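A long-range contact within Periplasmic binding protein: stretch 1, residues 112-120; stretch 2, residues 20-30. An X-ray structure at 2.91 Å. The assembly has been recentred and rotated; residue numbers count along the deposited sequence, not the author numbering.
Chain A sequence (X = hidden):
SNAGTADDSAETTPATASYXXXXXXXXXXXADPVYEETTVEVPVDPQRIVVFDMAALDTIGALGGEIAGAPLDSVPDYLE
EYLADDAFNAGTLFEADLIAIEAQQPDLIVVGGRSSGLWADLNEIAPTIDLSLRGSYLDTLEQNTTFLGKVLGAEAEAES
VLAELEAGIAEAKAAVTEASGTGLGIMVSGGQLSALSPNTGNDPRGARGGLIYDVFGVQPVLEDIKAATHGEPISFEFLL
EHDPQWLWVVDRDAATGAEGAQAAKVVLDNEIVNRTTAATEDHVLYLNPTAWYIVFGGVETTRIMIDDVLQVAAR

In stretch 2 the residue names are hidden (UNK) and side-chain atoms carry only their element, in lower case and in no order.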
ATOM      1  N   GLY A 112      -4.091  -2.633 -10.570  1.00 27.74           N
ATOM      2  CA  GLY A 112      -3.498  -3.412  -9.500  1.00 17.40           C
ATOM      3  C   GLY A 112      -4.367  -3.446  -8.265  1.00 33.34           C
ATOM      4  O   GLY A 112      -5.245  -2.600  -8.079  1.00 50.47           O
ATOM      5  N   GLY A 113      -4.122  -4.432  -7.413  1.00 28.22           N
ATOM      6  CA  GLY A 113      -4.855  -4.549  -6.173  1.00 29.07           C
ATOM      7  C   GLY A 113      -6.351  -4.633  -6.369  1.00 32.13           C
ATOM      8  O   GLY A 113      -6.872  -5.602  -6.951  1.00 35.64           O
ATOM      9  N   ARG A 114      -7.035  -3.601  -5.878  1.00 29.63           N
ATOM     10  CA  ARG A 114      -8.491  -3.513  -5.967  1.00 18.98           C
ATOM     11  C   ARG A 114      -8.953  -3.542  -7.409  1.00 22.30           C
ATOM     12  O   ARG A 114     -10.079  -3.973  -7.705  1.00 38.48           O
ATOM     13  CB  ARG A 114      -8.991  -2.244  -5.276  1.00 19.39           C
ATOM     14  CG  ARG A 114      -8.741  -2.216  -3.777  1.00 20.09           C
ATOM     15  CD  ARG A 114      -9.035  -0.840  -3.186  1.00 21.92           C
ATOM     16  NE  ARG A 114      -8.797  -0.798  -1.744  1.00 28.91           N
ATOM     17  CZ  ARG A 114      -7.673  -0.352  -1.195  1.00 38.29           C
ATOM     18  NH1 ARG A 114      -7.537  -0.350   0.120  1.00 49.28           N
ATOM     19  NH2 ARG A 114      -6.689   0.091  -1.960  1.00 36.86           N
ATOM     20  N   SER A 115      -8.089  -3.093  -8.311  1.00 18.17           N
ATOM     21  CA  SER A 115      -8.471  -3.033  -9.715  1.00 24.00           C
ATOM     22  C   SER A 115      -7.894  -4.189 -10.527  1.00 25.25           C
ATOM     23  O   SER A 115      -8.025  -4.212 -11.753  1.00 24.84           O
ATOM     24  CB  SER A 115      -8.079  -1.695 -10.332  1.00 18.48           C
ATOM     25  OG  SER A 115      -6.671  -1.544 -10.335  1.00 27.59           O
ATOM     26  N   SER A 116      -7.275  -5.150  -9.839  1.00 24.14           N
ATOM     27  CA  SER A 116      -6.611  -6.265 -10.506  1.00 25.89           C
ATOM     28  C   SER A 116      -7.580  -6.956 -11.478  1.00 32.44           C
ATOM     29  O   SER A 116      -7.245  -7.179 -12.645  1.00 24.15           O
ATOM     30  CB  SER A 116      -6.040  -7.247  -9.468  1.00 26.11           C
ATOM     31  OG  SER A 116      -6.349  -8.586  -9.806  1.00 47.66           O
ATOM     32  N   GLY A 117      -8.795  -7.231 -11.002  1.00 26.64           N
ATOM     33  CA  GLY A 117      -9.789  -7.938 -11.788  1.00 28.42           C
ATOM     34  C   GLY A 117     -10.235  -7.258 -13.072  1.00 31.64           C
ATOM     35  O   GLY A 117     -10.712  -7.928 -13.994  1.00 30.90           O
ATOM     36  N   LEU A 118     -10.087  -5.935 -13.129  1.00 28.06           N
ATOM     37  CA  LEU A 118     -10.439  -5.161 -14.319  1.00 27.40           C
ATOM     38  C   LEU A 118      -9.479  -5.402 -15.479  1.00 33.04           C
ATOM     39  O   LEU A 118      -9.656  -4.826 -16.546  1.00 36.82           O
ATOM     40  CB  LEU A 118     -10.392  -3.671 -14.017  1.00 20.39           C
ATOM     41  CG  LEU A 118     -11.279  -3.122 -12.926  1.00 20.99           C
ATOM     42  CD1 LEU A 118     -11.105  -1.627 -12.887  1.00 29.67           C
ATOM     43  CD2 LEU A 118     -12.699  -3.460 -13.221  1.00 27.74           C
ATOM     44  N   TRP A 119      -8.455  -6.225 -15.268  1.00 26.89           N
ATOM     45  CA  TRP A 119      -7.399  -6.358 -16.254  1.00 23.96           C
ATOM     46  C   TRP A 119      -7.892  -6.723 -17.653  1.00 29.26           C
ATOM     47  O   TRP A 119      -7.594  -6.020 -18.624  1.00 34.46           O
ATOM     48  CB  TRP A 119      -6.328  -7.349 -15.815  1.00 23.34           C
ATOM     49  CG  TRP A 119      -5.307  -7.531 -16.899  1.00 30.94           C
ATOM     50  CD1 TRP A 119      -4.216  -6.736 -17.151  1.00 34.04           C
ATOM     51  CD2 TRP A 119      -5.294  -8.551 -17.895  1.00 30.48           C
ATOM     52  NE1 TRP A 119      -3.526  -7.211 -18.237  1.00 29.14           N
ATOM     53  CE2 TRP A 119      -4.169  -8.325 -18.713  1.00 31.78           C
ATOM     54  CE3 TRP A 119      -6.123  -9.641 -18.171  1.00 24.36           C
ATOM     55  CZ2 TRP A 119      -3.858  -9.145 -19.785  1.00 25.64           C
ATOM     56  CZ3 TRP A 119      -5.813 -10.445 -19.227  1.00 26.00           C
ATOM     57  CH2 TRP A 119      -4.690 -10.197 -20.025  1.00 26.64           C
ATOM     58  N   ALA A 120      -8.645  -7.811 -17.759  1.00 31.41           N
ATOM     59  CA  ALA A 120      -9.053  -8.308 -19.074  1.00 28.02           C
ATOM     60  C   ALA A 120      -9.904  -7.304 -19.892  1.00 36.74           C
ATOM     61  O   ALA A 120      -9.708  -7.157 -21.099  1.00 38.00           O
ATOM     62  CB  ALA A 120      -9.733  -9.641 -18.937  1.00 26.19           C
ATOM     63  N   UNK A  20       5.821  -9.697 -18.179  1.00 41.65           N
ATOM     64  CA  UNK A  20       5.291 -11.031 -17.925  1.00 28.96           C
ATOM     65  C   UNK A  20       5.197 -11.306 -16.440  1.00 42.36           C
ATOM     66  O   UNK A  20       6.180 -11.189 -15.711  1.00 51.32           O
ATOM     67  c   UNK A  20       6.130 -12.120 -18.572  1.00 31.33           C
ATOM     68  o   UNK A  20       6.074 -11.973 -19.996  1.00 44.83           O
ATOM     69  c   UNK A  20       5.582 -13.481 -18.205  1.00 31.95           C
ATOM     70  N   UNK A  21       4.001 -11.680 -15.998  1.00 39.30           N
ATOM     71  CA  UNK A  21       3.763 -11.908 -14.585  1.00 37.80           C
ATOM     72  C   UNK A  21       2.757 -13.033 -14.360  1.00 43.03           C
ATOM     73  O   UNK A  21       2.059 -13.452 -15.294  1.00 30.42           O
ATOM     74  c   UNK A  21      -0.484  -8.633 -17.183  1.00 40.03           C
ATOM     75  c   UNK A  21       0.877 -10.306 -13.179  1.00 34.28           C
ATOM     76  c   UNK A  21      -0.090  -9.453 -15.003  1.00 26.58           C
ATOM     77  c   UNK A  21       1.745  -9.367 -16.571  1.00 33.46           C
ATOM     78  c   UNK A  21       1.875 -10.226 -14.113  1.00 26.74           C
ATOM     79  c   UNK A  21      -0.978  -8.935 -15.941  1.00 38.27           C
ATOM     80  c   UNK A  21       1.270  -9.679 -15.294  1.00 28.66           C
ATOM     81  n   UNK A  21      -0.305  -9.839 -13.705  1.00 24.16           N
ATOM     82  c   UNK A  21       0.865  -8.847 -17.503  1.00 30.85           C
ATOM     83  c   UNK A  21       3.315 -10.605 -13.918  1.00 27.20           C
ATOM     84  N   UNK A  22       2.706 -13.537 -13.129  1.00 43.23           N
ATOM     85  CA  UNK A  22       1.717 -14.550 -12.788  1.00 34.97           C
ATOM     86  C   UNK A  22       0.426 -13.875 -12.312  1.00 36.06           C
ATOM     87  O   UNK A  22       0.294 -13.476 -11.154  1.00 36.14           O
ATOM     88  c   UNK A  22       3.370 -16.423 -12.339  1.00 60.82           C
ATOM     89  o   UNK A  22       4.504 -16.367 -11.828  1.00 79.37           O
ATOM     90  c   UNK A  22       2.272 -15.535 -11.763  1.00 40.94           C
ATOM     91  o   UNK A  22       3.105 -17.180 -13.298  1.00 66.38           O
ATOM     92  N   UNK A  23      -0.517 -13.734 -13.238  1.00 34.84           N
ATOM     93  CA  UNK A  23      -1.750 -12.992 -13.003  1.00 26.45           C
ATOM     94  C   UNK A  23      -2.759 -13.768 -12.171  1.00 36.80           C
ATOM     95  O   UNK A  23      -3.028 -14.948 -12.425  1.00 44.11           O
ATOM     96  c   UNK A  23      -3.982 -11.123 -15.543  1.00 36.69           C
ATOM     97  n   UNK A  23      -6.726 -11.569 -15.070  1.00 23.61           N
ATOM     98  c   UNK A  23      -3.505 -11.597 -14.193  1.00 35.56           C
ATOM     99  n   UNK A  23      -4.800 -12.128 -16.219  1.00 49.66           N
ATOM    100  c   UNK A  23      -2.399 -12.622 -14.334  1.00 29.22           C
ATOM    101  c   UNK A  23      -6.098 -12.312 -15.985  1.00 47.99           C
ATOM    102  n   UNK A  23      -6.759 -13.249 -16.670  1.00 46.28           N
ATOM    103  N   UNK A  24      -3.314 -13.113 -11.159  1.00 29.24           N
ATOM    104  CA  UNK A  24      -4.419 -13.713 -10.454  1.00 26.58           C
ATOM    105  C   UNK A  24      -5.656 -13.572 -11.341  1.00 34.90           C
ATOM    106  O   UNK A  24      -6.138 -12.451 -11.580  1.00 29.55           O
ATOM    107  c   UNK A  24      -4.654 -13.056  -9.103  1.00 23.36           C
ATOM    108  n   UNK A  24      -6.308 -13.006  -7.333  1.00 41.19           N
ATOM    109  o   UNK A  24      -6.318 -14.731  -8.764  1.00 34.27           O
ATOM    110  c   UNK A  24      -5.835 -13.666  -8.379  1.00 27.20           C
ATOM    111  N   UNK A  25      -6.162 -14.713 -11.819  1.00 25.74           N
ATOM    112  CA  UNK A  25      -7.277 -14.719 -12.755  1.00 26.23           C
ATOM    113  C   UNK A  25      -8.604 -14.510 -12.049  1.00 26.19           C
ATOM    114  O   UNK A  25      -9.630 -14.334 -12.696  1.00 26.55           O
ATOM    115  c   UNK A  25      -6.118 -16.206 -14.386  1.00 28.71           C
ATOM    116  c   UNK A  25      -7.356 -16.017 -13.587  1.00 28.34           C
ATOM    117  o   UNK A  25      -7.521 -17.142 -12.716  1.00 29.79           O
ATOM    118  N   UNK A  26      -8.592 -14.533 -10.723  1.00 26.01           N
ATOM    119  CA  UNK A  26      -9.813 -14.282  -9.980  1.00 26.19           C
ATOM    120  C   UNK A  26     -10.120 -12.797 -10.010  1.00 42.13           C
ATOM    121  O   UNK A  26      -9.218 -11.951  -9.907  1.00 46.72           O
ATOM    122  c   UNK A  26      -9.688 -14.769  -8.568  1.00 26.91           C
ATOM    123  N   UNK A  27     -11.400 -12.480 -10.151  1.00 41.97           N
ATOM    124  CA  UNK A  27     -11.827 -11.084 -10.166  1.00 38.23           C
ATOM    125  C   UNK A  27     -12.304 -10.561  -8.792  1.00 44.82           C
ATOM    126  O   UNK A  27     -12.004  -9.427  -8.459  1.00 50.33           O
ATOM    127  c   UNK A  27     -12.837 -10.806 -11.283  1.00 36.23           C
ATOM    128  o   UNK A  27     -13.952 -11.710 -11.180  1.00 39.95           O
ATOM    129  c   UNK A  27     -12.159 -10.977 -12.647  1.00 37.55           C
ATOM    130  N   UNK A  28     -13.034 -11.372  -8.013  1.00 49.15           N
ATOM    131  CA  UNK A  28     -13.282 -11.060  -6.603  1.00 36.99           C
ATOM    132  C   UNK A  28     -11.934 -11.048  -5.899  1.00 49.72           C
ATOM    133  O   UNK A  28     -11.095 -11.898  -6.187  1.00 67.24           O
ATOM    134  o   UNK A  28     -15.975 -13.872  -4.342  1.00 69.48           O
ATOM    135  c   UNK A  28     -15.981 -13.846  -5.608  1.00 88.41           C
ATOM    136  o   UNK A  28     -16.379 -14.831  -6.276  1.00 92.25           O
ATOM    137  c   UNK A  28     -14.076 -12.162  -5.888  1.00 46.16           C
ATOM    138  c   UNK A  28     -15.464 -12.580  -6.375  1.00 53.82           C
ATOM    139  N   UNK A  29     -11.720 -10.143  -4.945  1.00 52.84           N
ATOM    140  CA  UNK A  29     -10.463 -10.163  -4.195  1.00 58.19           C
ATOM    141  C   UNK A  29     -10.619 -10.970  -2.913  1.00 52.78           C
ATOM    142  O   UNK A  29      -9.709 -11.035  -2.091  1.00 62.70           O
ATOM    143  c   UNK A  29     -10.338  -6.432  -2.939  1.00114.87           C
ATOM    144  c   UNK A  29      -9.918  -8.753  -3.923  1.00 79.53           C
ATOM    145  c   UNK A  29     -10.863  -7.856  -3.125  1.00106.56           C
ATOM    146  o   UNK A  29      -9.271  -6.102  -3.531  1.00110.33           O
ATOM    147  o   UNK A  29     -11.005  -5.656  -2.197  1.00109.30           O
ATOM    148  N   UNK A  30     -11.770 -11.608  -2.757  1.00 44.14           N
ATOM    149  CA  UNK A  30     -11.989 -12.455  -1.605  1.00 49.36           C
ATOM    150  C   UNK A  30     -11.874 -13.914  -1.977  1.00 65.41           C
ATOM    151  O   UNK A  30     -11.986 -14.805  -1.122  1.00 74.69           O
TER
HETATM  152  O   HOH W   1      -5.420  -9.431 -13.094  1.00 37.32           O
HETATM  153  O   HOH W   2      -9.444  -7.400  -7.853  1.00 35.20           O

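Position 20 has three side-chain atoms, one carbon bearing an oxygen and a carbon, and none reaches stretch 1. This beta-branched set is Thr20.

Position 21 carries one carbon followed by fused five- and six-membered rings holding eight carbons and one nitrogen, an indole, so it is Trp21. Its CA-to-CB bond points sideways, yet the ring end comes nearer: CH2 of Trp21 lies 3.5 Å from NE1 of Trp119. The planes meet at 77° with ring centroids 5.3 Å apart, an offset edge-to-face pair in which Trp21 supplies the edge and Trp119 the face.

Position 22 has two carbons, the second carrying two oxygens, out of reach of stretch 1. A carboxylate this short defines Asp22.

At position 23, three carbons lead to a nitrogen and then a carbon with two more nitrogens; this guanidinium identifies Arg23. Its NE sits 3.4 Å from CE3 of Trp119, over the ring face, and its CD lies 4.0 Å from the centroid of the six-membered ring, 24° off the normal, a CH-pi contact.

Position 24 shows two carbons, the second bonded to two further atoms, one oxygen and one nitrogen: an amide, Asn24. Its OD1 accepts a hydrogen bond from the backbone N of position 26 at 3.0 Å.

Position 25 repeats the one-carbon, oxygen-and-carbon fork, directed away from stretch 1: Thr25. Position 26 has a single carbon, also directed away: Ala26.

Position 27 has the same fork again, but a carbon of it packs 3.6 Å from O of Gly117. The residue is Thr27, and that carbon is CG2. The CA atoms of Thr27 and Gly117 are 4.1 Å apart; an ideal CB on Gly117 would stand 2.9 Å from O of Thr27, a clash, so the close backbone approach uses the glycine's bareness.

Position 28 has three carbons, the third with two oxygens, pointing away: Glu28. Position 29 has the same composition but points toward stretch 1. It is Glu29, with OE2 3.6 Å from CA of Arg114, although its high B factors advise caution. Position 30 has no side-chain atoms and is Gly30.

No direct hydrogen bond crosses between the stretches. Contact rests on the Trp119 face, covered by Trp21 and Arg23, and on the tight Gly117–Thr27 approach. Water adds bridges: water 1 accepts from NH1 of Arg23 (3.2 Å) and donates to O of Ser116 (2.9 Å), while water 2 accepts from N of Gly117 (3.2 Å) and donates weakly to O of Thr27 (3.3 Å).

Stretch 2 20-30: TWDRNTATEEG
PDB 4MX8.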